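PDB 6UBL: DynF from Micromonospora chersina, which acts in the biosynthesis of the enediyne dynemicin, where this beta-barrel protein may bind a small-molecule intermediate. Local coordinates for the interface of chains A and B. Coordinates in Å, arbitrary orientation; residue numbers count along the deposited sequence, not the author numbering. Chains: chain A/B, DynF.

The interface of chains A and B. Residues chain A 190-191, 194; chain B 11, 72, 80, 82, 113.
The side chains of A:Tyr194 and B:Gln113 reach toward each other from opposite directions. B:Gln113 NE2 donates to the phenolic OH of A:Tyr194 at 2.9 Å in a bent hydrogen bond, 136° at the hydrogen, with the oxygen tilted out of the amide plane. Ring and amide planes stand 60° apart, and the carbonyl OE1 of B:Gln113 lies at the ring edge, 3.9 Å from A:Tyr194 CE2. B:Gln113 starts from the cramped setting of CG between its backbone N and carbonyl carbon (chi1 63°), then runs extended to carry its amide across to the phenol. Water 1 also sits at the edge of the A:Tyr194 ring, modelled unusually close to OH, and continues to the carboxylate oxygen OE1 of B:Glu80 at 2.7 Å. A phenylalanine in place of A:Tyr194 would probably leave the B:Gln113 amide without its acceptor and remove the water-mediated link to B:Glu80. Beyond this polar pair, A:Gln190 crosses B:Tyr82 at about a right angle; its CG rests 3.7 Å from B:Tyr82 CZ, and the phenol OH makes a weak hydrogen bond to its OE1. A:Gln190 is poorly ordered, so its amide placement is tentative. The guanidinium of B:Arg11 packs one face against the backbone N of A:Gln190 while its NH1 lies over the rim of the B:Tyr82 ring. A:Pro191 CD sits by the hydroxyl end of that ring, 3.4 Å from B:Tyr82 OH, on the CE2 edge, whereas A:Gln190 lies toward CE1. Behind B:Glu80, its backbone N is bonded to B:Thr72 OG1, tying the two loop residues together. In the fold, the loop at A:Gln190 and A:Pro191 and the start of strand 193-205 meet strands 81-94 and 108-115 of the partner barrel; the patch recurs, chains exchanged, across a two-fold interface that may or may not be the biological dimer.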
# COMPACT_ATOMS: atom_id res chain seq x y z
N GLN A 190 -4.51 10.40 -15.39
CA GLN A 190 -3.97 9.06 -15.57
C GLN A 190 -2.52 9.04 -15.09
O GLN A 190 -1.80 10.03 -15.20
CB GLN A 190 -4.00 8.65 -17.05
CG GLN A 190 -5.37 8.37 -17.62
CD GLN A 190 -5.34 7.42 -18.81
OE1 GLN A 190 -4.46 6.57 -18.93
NE2 GLN A 190 -6.33 7.57 -19.69
N PRO A 191 -2.06 7.91 -14.56
CA PRO A 191 -0.64 7.79 -14.24
C PRO A 191 0.23 8.04 -15.46
O PRO A 191 -0.14 7.73 -16.59
CB PRO A 191 -0.50 6.34 -13.73
CG PRO A 191 -1.88 6.02 -13.19
CD PRO A 191 -2.83 6.71 -14.14
N TYR A 194 4.64 3.77 -14.16
CA TYR A 194 4.44 2.84 -13.07
C TYR A 194 5.79 2.35 -12.59
O TYR A 194 6.66 1.99 -13.39
CB TYR A 194 3.59 1.65 -13.54
CG TYR A 194 2.21 2.07 -14.00
CD1 TYR A 194 2.00 2.51 -15.30
CD2 TYR A 194 1.14 2.06 -13.13
CE1 TYR A 194 0.76 2.92 -15.73
CE2 TYR A 194 -0.12 2.46 -13.54
CZ TYR A 194 -0.31 2.89 -14.83
OH TYR A 194 -1.56 3.29 -15.24
N ARG B 11 -7.17 7.48 -8.43
CA ARG B 11 -7.78 8.48 -9.30
C ARG B 11 -9.29 8.57 -9.04
O ARG B 11 -9.98 7.54 -9.10
CB ARG B 11 -7.59 8.06 -10.75
CG ARG B 11 -7.98 9.13 -11.71
CD ARG B 11 -7.75 8.69 -13.12
NE ARG B 11 -7.95 9.81 -14.02
CZ ARG B 11 -8.16 9.71 -15.33
NH1 ARG B 11 -8.22 8.50 -15.89
NH2 ARG B 11 -8.32 10.79 -16.07
N THR B 72 -11.20 3.84 -22.04
CA THR B 72 -10.39 4.66 -22.93
C THR B 72 -10.48 4.19 -24.37
O THR B 72 -10.07 4.92 -25.28
CB THR B 72 -8.94 4.69 -22.46
OG1 THR B 72 -8.39 3.36 -22.49
CG2 THR B 72 -8.84 5.25 -21.05
N GLU B 80 -8.55 0.79 -21.16
CA GLU B 80 -8.28 0.88 -19.74
C GLU B 80 -9.53 1.42 -19.06
O GLU B 80 -10.26 2.24 -19.63
CB GLU B 80 -7.18 1.87 -19.42
CG GLU B 80 -5.80 1.50 -19.87
CD GLU B 80 -4.82 2.55 -19.43
OE1 GLU B 80 -4.54 2.63 -18.22
OE2 GLU B 80 -4.38 3.33 -20.29
N TYR B 82 -10.80 2.98 -15.16
CA TYR B 82 -10.50 3.44 -13.81
C TYR B 82 -11.72 3.22 -12.93
O TYR B 82 -12.86 3.38 -13.38
CB TYR B 82 -10.09 4.91 -13.85
CG TYR B 82 -8.74 5.06 -14.53
CD1 TYR B 82 -8.64 5.15 -15.91
CD2 TYR B 82 -7.58 5.04 -13.78
CE1 TYR B 82 -7.40 5.26 -16.53
CE2 TYR B 82 -6.34 5.15 -14.39
CZ TYR B 82 -6.26 5.26 -15.75
OH TYR B 82 -5.02 5.36 -16.34
N GLN B 113 -7.81 0.32 -10.95
CA GLN B 113 -7.80 0.38 -12.41
C GLN B 113 -7.73 -1.03 -12.97
O GLN B 113 -7.38 -1.99 -12.28
CB GLN B 113 -6.68 1.28 -12.94
CG GLN B 113 -5.24 0.85 -12.64
CD GLN B 113 -4.26 1.97 -12.91
OE1 GLN B 113 -3.65 2.51 -11.99
NE2 GLN B 113 -4.13 2.35 -14.18
O HOH W 1 -2.00 3.43 -17.65